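Local coordinates for GGDEF family protein (Vibrio cholerae, PDB 5GZS), which binds arginine in its periplasmic portion and, as the diguanylate cyclase CdgH, probably couples such sensing to cyclic di-GMP synthesis, at residues H26-E31 and L179-K184; Q213-S218 and E258-K263; E319-D324 and E375-V380. All blocks are in the same frame, centred on the assembly; numbering follows the deposited sequence.

Contact 1: residues H26-E31 and L179-K184; sequences HHFNLE and LGKIEK
With its CG beside the backbone N and anti to the carbonyl carbon (chi1 -68°), Phe-28 swings its ring out from helix 15-28 onto helix 176-186, where Lys-181 bends to meet it. The lysine chain is extended at chi2, then folds at chi3 (89°) and again at chi4 (-82°), and the two bends carry the ammonium back to the ring. NZ of Lys-181 stops 3.3 Å from CE1 of Phe-28, approaching obliquely. The far end of the same ring rests on the root of the lysine: CZ of Phe-28 lies 3.9 Å from CB of Lys-181 and 3.5 Å from its carbonyl O. At the ring's other meta carbon, CE2 of Phe-28 comes within 4.3 Å of CA of Ile-182. One aromatic group thus leans on the helix backbone while the lysine curls beside it, and no hydrogen bond crosses between the segments. ND1 of His-27 stands 3.9 Å above the centre of one face of the Phe-28 ring, and the imidazole is itself stacked with Tyr-185, one turn further along the partner helix. Asn-29 then takes a positive phi and turns the chain away from the helix toward strand 32-36.

The principle illustrated is how a helix that precedes a strand is held to a helix from much later in the chain, within one lobe of a solute-binding fold of family 3. Glu-31 pairs its backbone with Tyr-6 of strand 6-10. Ile-182 also touches Ile-24 of helix 15-28, Phe-54 and Ile-168 of strand 166-170. OE2 of Glu-183 accepts a hydrogen bond from the backbone N of Arg-72 in strand 69-75, and Leu-179 touches both strands, so helix 176-186 meets helix 15-28 as well as strands 166-170 and 69-75.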
loop_
_atom_site.group_PDB
_atom_site.type_symbol
_atom_site.label_atom_id
_atom_site.label_comp_id
_atom_site.label_asym_id
_atom_site.label_seq_id
_atom_site.Cartn_x
_atom_site.Cartn_y
_atom_site.Cartn_z
ATOM N N HIS A 26 44.515 -8.195 -9.883
ATOM C CA HIS A 26 45.224 -9.385 -9.618
ATOM C C HIS A 26 44.929 -10.441 -10.640
ATOM O O HIS A 26 45.791 -11.201 -11.007
ATOM C CB HIS A 26 44.869 -9.870 -8.244
ATOM C CG HIS A 26 45.543 -11.139 -7.868
ATOM N ND1 HIS A 26 46.843 -11.187 -7.446
ATOM C CD2 HIS A 26 45.105 -12.409 -7.867
ATOM C CE1 HIS A 26 47.170 -12.429 -7.185
ATOM N NE2 HIS A 26 46.134 -13.189 -7.440
ATOM N N HIS A 27 43.702 -10.499 -11.103
ATOM C CA HIS A 27 43.337 -11.578 -11.994
ATOM C C HIS A 27 43.975 -11.386 -13.368
ATOM O O HIS A 27 44.463 -12.354 -13.962
ATOM C CB HIS A 27 41.825 -11.681 -12.116
ATOM C CG HIS A 27 41.361 -12.881 -12.882
ATOM N ND1 HIS A 27 40.889 -12.801 -14.179
ATOM C CD2 HIS A 27 41.255 -14.181 -12.519
ATOM C CE1 HIS A 27 40.519 -14.002 -14.583
ATOM N NE2 HIS A 27 40.720 -14.854 -13.591
ATOM N N PHE A 28 43.976 -10.144 -13.861
ATOM C CA PHE A 28 44.567 -9.828 -15.165
ATOM C C PHE A 28 46.010 -9.293 -15.091
ATOM O O PHE A 28 46.569 -8.899 -16.111
ATOM C CB PHE A 28 43.704 -8.805 -15.899
ATOM C CG PHE A 28 42.382 -9.332 -16.327
ATOM C CD1 PHE A 28 42.303 -10.366 -17.244
ATOM C CD2 PHE A 28 41.206 -8.784 -15.827
ATOM C CE1 PHE A 28 41.070 -10.854 -17.651
ATOM C CE2 PHE A 28 39.962 -9.265 -16.229
ATOM C CZ PHE A 28 39.891 -10.295 -17.145
ATOM N N ASN A 29 46.601 -9.275 -13.897
ATOM C CA ASN A 29 47.943 -8.730 -13.717
ATOM C C ASN A 29 48.005 -7.267 -14.187
ATOM O O ASN A 29 48.842 -6.923 -15.021
ATOM C CB ASN A 29 48.966 -9.594 -14.476
ATOM C CG ASN A 29 50.414 -9.275 -14.119
ATOM O OD1 ASN A 29 50.707 -8.308 -13.413
ATOM N ND2 ASN A 29 51.332 -10.088 -14.633
ATOM N N LEU A 30 47.124 -6.413 -13.660
ATOM C CA LEU A 30 47.058 -5.008 -14.084
ATOM C C LEU A 30 47.577 -4.077 -12.999
ATOM O O LEU A 30 47.336 -4.299 -11.819
ATOM C CB LEU A 30 45.624 -4.600 -14.441
ATOM C CG LEU A 30 44.856 -5.489 -15.418
ATOM C CD1 LEU A 30 43.395 -5.102 -15.447
ATOM C CD2 LEU A 30 45.449 -5.388 -16.799
ATOM N N GLU A 31 48.271 -3.021 -13.414
ATOM C CA GLU A 31 48.716 -1.982 -12.509
ATOM C C GLU A 31 47.599 -1.013 -12.312
ATOM O O GLU A 31 47.303 -0.218 -13.194
ATOM C CB GLU A 31 49.956 -1.267 -13.048
ATOM C CG GLU A 31 51.178 -2.139 -13.033
ATOM C CD GLU A 31 51.463 -2.711 -11.646
ATOM O OE1 GLU A 31 51.101 -2.069 -10.635
ATOM O OE2 GLU A 31 52.048 -3.813 -11.568
ATOM N N LEU A 179 37.635 -3.231 -21.106
ATOM C CA LEU A 179 36.368 -3.092 -20.389
ATOM C C LEU A 179 35.517 -4.345 -20.572
ATOM O O LEU A 179 34.821 -4.775 -19.645
ATOM C CB LEU A 179 35.597 -1.863 -20.862
ATOM C CG LEU A 179 34.392 -1.547 -19.967
ATOM C CD1 LEU A 179 34.822 -0.981 -18.606
ATOM C CD2 LEU A 179 33.364 -0.636 -20.663
ATOM N N GLY A 180 35.596 -4.939 -21.762
ATOM C CA GLY A 180 34.905 -6.188 -22.041
ATOM C C GLY A 180 35.355 -7.322 -21.140
ATOM O O GLY A 180 34.537 -7.968 -20.485
ATOM N N LYS A 181 36.667 -7.547 -21.102
ATOM C CA LYS A 181 37.261 -8.573 -20.258
ATOM C C LYS A 181 36.920 -8.332 -18.803
ATOM O O LYS A 181 36.650 -9.281 -18.074
ATOM C CB LYS A 181 38.783 -8.605 -20.436
ATOM C CG LYS A 181 39.251 -8.433 -21.875
ATOM C CD LYS A 181 40.774 -8.373 -21.989
ATOM C CE LYS A 181 41.398 -9.754 -22.167
ATOM N NZ LYS A 181 41.555 -10.435 -20.849
ATOM N N ILE A 182 36.934 -7.065 -18.379
ATOM C CA ILE A 182 36.601 -6.718 -16.991
ATOM C C ILE A 182 35.148 -7.063 -16.696
ATOM O O ILE A 182 34.830 -7.639 -15.646
ATOM C CB ILE A 182 36.816 -5.225 -16.687
ATOM C CG1 ILE A 182 38.279 -4.918 -16.386
ATOM C CG2 ILE A 182 35.966 -4.805 -15.501
ATOM C CD1 ILE A 182 38.566 -3.437 -16.480
ATOM N N GLU A 183 34.280 -6.708 -17.643
ATOM C CA GLU A 183 32.867 -7.024 -17.547
ATOM C C GLU A 183 32.639 -8.519 -17.386
ATOM O O GLU A 183 31.952 -8.945 -16.455
ATOM C CB GLU A 183 32.113 -6.526 -18.774
ATOM C CG GLU A 183 30.616 -6.654 -18.609
ATOM C CD GLU A 183 29.838 -6.096 -19.789
ATOM O OE1 GLU A 183 29.092 -6.870 -20.424
ATOM O OE2 GLU A 183 29.959 -4.888 -20.074
ATOM N N LYS A 184 33.235 -9.314 -18.267
ATOM C CA LYS A 184 32.991 -10.755 -18.258
ATOM C C LYS A 184 33.524 -11.428 -16.992
ATOM O O LYS A 184 32.959 -12.418 -16.506
ATOM C CB LYS A 184 33.606 -11.400 -19.496
ATOM C CG LYS A 184 33.340 -12.914 -19.624
ATOM C CD LYS A 184 33.924 -13.492 -20.938
ATOM C CE LYS A 184 33.890 -15.030 -20.988
ATOM N NZ LYS A 184 32.512 -15.623 -21.012
#

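Contact 2: residues Q213-S218 and E258-K263; sequences QSVVES and EMLLLK
Val-215 overlaps the turn at the end of helix 248-259 with both of its methyl groups, each engaging a different leucine. CG2 of Val-215 meets CD2 of Leu-260 at 4.0 Å and lies 3.8 Å from the carbonyl O of that residue; CG1 reaches CD2 of Leu-262 at 4.1 Å. With CG1 anti to the backbone N (chi1 172°), the valine fork straddles the carbonyl of Leu-260. Between the two leucines Leu-261, with positive phi, ends the helix in a Schellman motif, its N bonded to Glu-258 O. This is a helix C-terminus leading into an edge strand, 264-266, of an alpha/beta domain of the solute-binding family, and it is packed against the long helix 189-218. Arg-212 of that long helix donates from NE to the carbonyl O of Met-259, a residue present as selenomethionine, and so holds the helix end by a hydrogen bond beside the apolar contact. Leu-260 also packs on Leu-211, Phe-430 and Ala-433, whereas Leu-262 touches Leu-220, and Val-222 lies against Val-215.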
loop_
_atom_site.group_PDB
_atom_site.type_symbol
_atom_site.label_atom_id
_atom_site.label_comp_id
_atom_site.label_asym_id
_atom_site.label_seq_id
_atom_site.Cartn_x
_atom_site.Cartn_y
_atom_site.Cartn_z
ATOM N N GLN A 213 28.101 0.783 19.920
ATOM C CA GLN A 213 28.666 1.888 20.664
ATOM C C GLN A 213 27.554 2.620 21.393
ATOM O O GLN A 213 27.777 3.235 22.440
ATOM C CB GLN A 213 29.446 2.840 19.752
ATOM C CG GLN A 213 30.535 3.592 20.496
ATOM C CD GLN A 213 31.306 2.715 21.505
ATOM O OE1 GLN A 213 31.645 1.554 21.235
ATOM N NE2 GLN A 213 31.594 3.283 22.668
ATOM N N SER A 214 26.351 2.539 20.847
ATOM C CA SER A 214 25.222 3.203 21.468
ATOM C C SER A 214 24.811 2.480 22.735
ATOM O O SER A 214 24.387 3.122 23.719
ATOM C CB SER A 214 24.040 3.282 20.508
ATOM O OG SER A 214 24.231 4.321 19.580
ATOM N N VAL A 215 24.917 1.150 22.691
ATOM C CA VAL A 215 24.615 0.321 23.854
ATOM C C VAL A 215 25.531 0.724 25.001
ATOM O O VAL A 215 25.065 1.037 26.098
ATOM C CB VAL A 215 24.786 -1.174 23.556
ATOM C CG1 VAL A 215 24.659 -2.004 24.834
ATOM C CG2 VAL A 215 23.803 -1.624 22.484
ATOM N N VAL A 216 26.834 0.737 24.712
ATOM C CA VAL A 216 27.868 1.145 25.665
ATOM C C VAL A 216 27.614 2.554 26.175
ATOM O O VAL A 216 27.606 2.783 27.398
ATOM C CB VAL A 216 29.296 1.076 25.044
ATOM C CG1 VAL A 216 30.292 1.818 25.902
ATOM C CG2 VAL A 216 29.732 -0.384 24.833
ATOM N N GLU A 217 27.382 3.499 25.261
ATOM C CA GLU A 217 27.036 4.864 25.682
ATOM C C GLU A 217 25.772 4.918 26.534
ATOM O O GLU A 217 25.579 5.872 27.277
ATOM C CB GLU A 217 26.862 5.798 24.488
ATOM C CG GLU A 217 28.164 6.194 23.830
ATOM C CD GLU A 217 27.955 7.038 22.591
ATOM O OE1 GLU A 217 26.806 7.472 22.343
ATOM O OE2 GLU A 217 28.947 7.272 21.868
ATOM N N SER A 218 24.911 3.908 26.441
ATOM C CA SER A 218 23.665 3.944 27.195
ATOM C C SER A 218 23.975 3.606 28.637
ATOM O O SER A 218 23.258 3.988 29.560
ATOM C CB SER A 218 22.639 2.960 26.633
ATOM O OG SER A 218 22.882 1.649 27.116
ATOM N N GLU A 258 20.932 -10.222 19.553
ATOM C CA GLU A 258 22.257 -10.574 19.087
ATOM C C GLU A 258 22.889 -9.342 18.453
ATOM O O GLU A 258 24.050 -9.018 18.709
ATOM C CB GLU A 258 22.185 -11.751 18.111
ATOM C CG GLU A 258 22.488 -13.090 18.788
ATOM C CD GLU A 258 21.612 -14.226 18.293
ATOM O OE1 GLU A 258 21.441 -15.211 19.047
ATOM O OE2 GLU A 258 21.089 -14.122 17.164
HETATM N N MSE A 259 22.089 -8.647 17.653
HETATM C CA MSE A 259 22.457 -7.363 17.089
HETATM C C MSE A 259 23.057 -6.417 18.148
HETATM O O MSE A 259 23.951 -5.633 17.851
HETATM C CB MSE A 259 21.224 -6.709 16.437
HETATM C CG MSE A 259 21.549 -5.764 15.288
HETATM SE SE MSE A 259 22.121 -6.887 13.774
HETATM C CE MSE A 259 20.523 -6.820 12.687
ATOM N N LEU A 260 22.573 -6.486 19.384
ATOM C CA LEU A 260 22.965 -5.496 20.378
ATOM C C LEU A 260 23.952 -6.048 21.396
ATOM O O LEU A 260 24.369 -5.340 22.316
ATOM C CB LEU A 260 21.738 -4.956 21.111
ATOM C CG LEU A 260 20.610 -4.344 20.289
ATOM C CD1 LEU A 260 19.294 -4.560 21.040
ATOM C CD2 LEU A 260 20.868 -2.862 20.073
ATOM N N LEU A 261 24.313 -7.312 21.218
ATOM C CA LEU A 261 25.208 -8.028 22.118
ATOM C C LEU A 261 24.705 -8.010 23.538
ATOM O O LEU A 261 25.498 -7.996 24.484
ATOM C CB LEU A 261 26.621 -7.464 22.069
ATOM C CG LEU A 261 27.422 -7.744 20.801
ATOM C CD1 LEU A 261 28.868 -7.479 21.127
ATOM C CD2 LEU A 261 27.220 -9.172 20.321
ATOM N N LEU A 262 23.382 -8.031 23.684
ATOM C CA LEU A 262 22.765 -8.319 24.964
ATOM C C LEU A 262 22.394 -9.790 25.042
ATOM O O LEU A 262 22.105 -10.426 24.030
ATOM C CB LEU A 262 21.513 -7.483 25.170
ATOM C CG LEU A 262 21.559 -6.008 24.822
ATOM C CD1 LEU A 262 20.154 -5.560 24.732
ATOM C CD2 LEU A 262 22.315 -5.217 25.893
ATOM N N LYS A 263 22.348 -10.322 26.248
ATOM C CA LYS A 263 21.962 -11.709 26.434
ATOM C C LYS A 263 20.494 -11.778 26.829
ATOM O O LYS A 263 20.079 -11.179 27.812
ATOM C CB LYS A 263 22.856 -12.375 27.493
ATOM C CG LYS A 263 23.372 -11.428 28.559
ATOM C CD LYS A 263 24.537 -12.026 29.370
ATOM C CE LYS A 263 25.740 -12.283 28.489
ATOM N NZ LYS A 263 26.965 -12.561 29.295
#

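Contact 3: residues E319-D324 and E375-V380; sequences EHYKDD and EVDYIV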
loop_
_atom_site.group_PDB
_atom_site.type_symbol
_atom_site.label_atom_id
_atom_site.label_comp_id
_atom_site.label_asym_id
_atom_site.label_seq_id
_atom_site.Cartn_x
_atom_site.Cartn_y
_atom_site.Cartn_z
ATOM N N GLU A 319 -18.994 -21.199 6.582
ATOM C CA GLU A 319 -18.850 -21.424 5.146
ATOM C C GLU A 319 -20.208 -21.301 4.428
ATOM O O GLU A 319 -21.226 -21.674 4.997
ATOM C CB GLU A 319 -18.250 -22.803 4.908
ATOM C CG GLU A 319 -17.905 -23.096 3.481
ATOM C CD GLU A 319 -17.465 -24.527 3.253
ATOM O OE1 GLU A 319 -16.941 -25.128 4.204
ATOM O OE2 GLU A 319 -17.639 -25.064 2.139
ATOM N N HIS A 320 -20.216 -20.793 3.195
ATOM C CA HIS A 320 -21.432 -20.751 2.368
ATOM C C HIS A 320 -22.498 -19.753 2.840
ATOM O O HIS A 320 -23.546 -19.597 2.212
ATOM C CB HIS A 320 -22.045 -22.151 2.256
ATOM C CG HIS A 320 -21.314 -23.056 1.315
ATOM N ND1 HIS A 320 -19.985 -23.382 1.477
ATOM C CD2 HIS A 320 -21.727 -23.705 0.201
ATOM C CE1 HIS A 320 -19.610 -24.192 0.503
ATOM N NE2 HIS A 320 -20.648 -24.405 -0.285
ATOM N N TYR A 321 -22.209 -19.089 3.950
ATOM C CA TYR A 321 -23.076 -18.103 4.574
ATOM C C TYR A 321 -22.909 -16.674 4.042
ATOM O O TYR A 321 -21.871 -16.042 4.261
ATOM C CB TYR A 321 -22.815 -18.108 6.080
ATOM C CG TYR A 321 -23.542 -17.034 6.862
ATOM C CD1 TYR A 321 -24.846 -17.237 7.301
ATOM C CD2 TYR A 321 -22.918 -15.840 7.198
ATOM C CE1 TYR A 321 -25.516 -16.278 8.019
ATOM C CE2 TYR A 321 -23.585 -14.867 7.915
ATOM C CZ TYR A 321 -24.887 -15.095 8.325
ATOM O OH TYR A 321 -25.563 -14.138 9.046
ATOM N N LYS A 322 -23.944 -16.172 3.373
ATOM C CA LYS A 322 -24.064 -14.764 2.975
ATOM C C LYS A 322 -22.900 -14.215 2.144
ATOM O O LYS A 322 -22.539 -13.046 2.267
ATOM C CB LYS A 322 -24.248 -13.886 4.213
ATOM C CG LYS A 322 -25.585 -14.043 4.888
ATOM C CD LYS A 322 -25.801 -12.981 5.952
ATOM C CE LYS A 322 -27.267 -12.910 6.385
ATOM N NZ LYS A 322 -28.092 -12.146 5.406
ATOM N N ASP A 323 -22.322 -15.047 1.290
ATOM C CA ASP A 323 -21.233 -14.603 0.435
ATOM C C ASP A 323 -21.591 -13.387 -0.424
ATOM O O ASP A 323 -22.644 -13.346 -1.071
ATOM C CB ASP A 323 -20.779 -15.748 -0.469
ATOM C CG ASP A 323 -20.639 -17.057 0.278
ATOM O OD1 ASP A 323 -20.289 -17.014 1.484
ATOM O OD2 ASP A 323 -20.892 -18.121 -0.337
ATOM N N ASP A 324 -20.689 -12.404 -0.407
ATOM C CA ASP A 324 -20.773 -11.204 -1.240
ATOM C C ASP A 324 -22.012 -10.372 -0.958
ATOM O O ASP A 324 -22.469 -9.618 -1.811
ATOM C CB ASP A 324 -20.727 -11.587 -2.713
ATOM C CG ASP A 324 -19.463 -12.326 -3.073
ATOM O OD1 ASP A 324 -18.416 -12.014 -2.460
ATOM O OD2 ASP A 324 -19.514 -13.206 -3.964
ATOM N N GLU A 375 -24.223 -19.546 17.329
ATOM C CA GLU A 375 -24.383 -18.558 18.392
ATOM C C GLU A 375 -24.122 -17.164 17.837
ATOM O O GLU A 375 -24.726 -16.175 18.264
ATOM C CB GLU A 375 -23.402 -18.847 19.532
ATOM C CG GLU A 375 -24.026 -19.341 20.826
ATOM C CD GLU A 375 -23.050 -19.282 21.978
ATOM O OE1 GLU A 375 -22.890 -18.179 22.547
ATOM O OE2 GLU A 375 -22.449 -20.328 22.315
ATOM N N VAL A 376 -23.203 -17.129 16.871
ATOM C CA VAL A 376 -22.701 -15.917 16.248
ATOM C C VAL A 376 -22.426 -16.194 14.752
ATOM O O VAL A 376 -22.328 -17.355 14.329
ATOM C CB VAL A 376 -21.420 -15.438 16.959
ATOM C CG1 VAL A 376 -20.211 -16.248 16.505
ATOM C CG2 VAL A 376 -21.211 -13.942 16.787
ATOM N N ASP A 377 -22.309 -15.137 13.950
ATOM C CA ASP A 377 -22.219 -15.299 12.497
ATOM C C ASP A 377 -20.880 -14.912 11.876
ATOM O O ASP A 377 -20.523 -15.436 10.815
ATOM C CB ASP A 377 -23.314 -14.491 11.832
ATOM C CG ASP A 377 -24.696 -14.910 12.285
ATOM O OD1 ASP A 377 -25.275 -15.805 11.635
ATOM O OD2 ASP A 377 -25.203 -14.342 13.282
ATOM N N TYR A 378 -20.166 -13.986 12.523
ATOM C CA TYR A 378 -18.845 -13.516 12.086
ATOM C C TYR A 378 -17.960 -13.301 13.304
ATOM O O TYR A 378 -18.386 -12.680 14.281
ATOM C CB TYR A 378 -18.923 -12.195 11.295
ATOM C CG TYR A 378 -19.668 -12.231 9.962
ATOM C CD1 TYR A 378 -21.025 -11.969 9.890
ATOM C CD2 TYR A 378 -18.995 -12.491 8.778
ATOM C CE1 TYR A 378 -21.691 -11.992 8.675
ATOM C CE2 TYR A 378 -19.651 -12.515 7.564
ATOM C CZ TYR A 378 -20.999 -12.269 7.512
ATOM O OH TYR A 378 -21.654 -12.292 6.289
ATOM N N ILE A 379 -16.728 -13.799 13.251
ATOM C CA ILE A 379 -15.786 -13.567 14.337
ATOM C C ILE A 379 -14.511 -12.964 13.768
ATOM O O ILE A 379 -14.189 -13.177 12.595
ATOM C CB ILE A 379 -15.473 -14.864 15.103
ATOM C CG1 ILE A 379 -14.569 -15.774 14.280
ATOM C CG2 ILE A 379 -16.758 -15.606 15.450
ATOM C CD1 ILE A 379 -14.422 -17.159 14.856
ATOM N N VAL A 380 -13.796 -12.193 14.582
ATOM C CA VAL A 380 -12.636 -11.475 14.077
ATOM C C VAL A 380 -11.344 -12.239 14.297
ATOM O O VAL A 380 -10.931 -12.490 15.426
ATOM C CB VAL A 380 -12.469 -10.095 14.726
ATOM C CG1 VAL A 380 -11.278 -9.377 14.098
ATOM C CG2 VAL A 380 -13.717 -9.273 14.578
#
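Tyr-321 presents its ring edge to the face of Tyr-378 in an offset edge-to-face pair, the planes inclined at 65° and the centroids 5.5 Å apart. Between the two rings the nearest carbons are CE2 of Tyr-321 and CE1 of Tyr-378, 3.5 Å apart. The anti placement of the Tyr-321 CG relative to its own N (chi1 174°) sends the phenol toward strand 378-382, and its far end passes Asp-377, just before the strand begins. There the ring and carboxylate planes differ by just 22°, and OH of Tyr-321 lies 3.1 Å from OD1 of Asp-377 without a hydrogen bond between them. The hydroxyl is instead bonded to Glu-335 OE2, while the carboxylate forms salt bridges to Arg-318 through OD1 and to Arg-336 through OD2, a pairing that probably favours the ionised acid. Strand 378-382 is the middle strand of a five-stranded mixed sheet in the second solute-binding domain, and residues 319-324 begin the loop leaving its antiparallel neighbour, 312-318. Arg-318, at the end of that neighbour, also makes a cation-pi contact with Tyr-321. On one face of the Tyr-321 ring, CG of Lys-322 sits 3.6 Å above the centre. The CB of the same lysine touches OH of Tyr-378 at 3.7 Å. Further along the loop, Asp-324 packs on Gln-441 of the second subunit.

The three contacts follow one another in series along the chain, each closing before the next opens, and none touches another. Contact 1 belongs to the first solute-binding domain and contact 3 to the second, on opposite sides of the chain's centre with about 66 Å between contact centres. Contact 2 lies about 42 Å from contact 1 and 49 Å from contact 3, centre to centre. Helix 176-186 of contact 1 is followed directly by helix 189-218, whose end enters contact 2, so this long helix leads from one domain to the next. The periplasmic portion thus appears as tandem binding-protein modules, with bound arginine in the first.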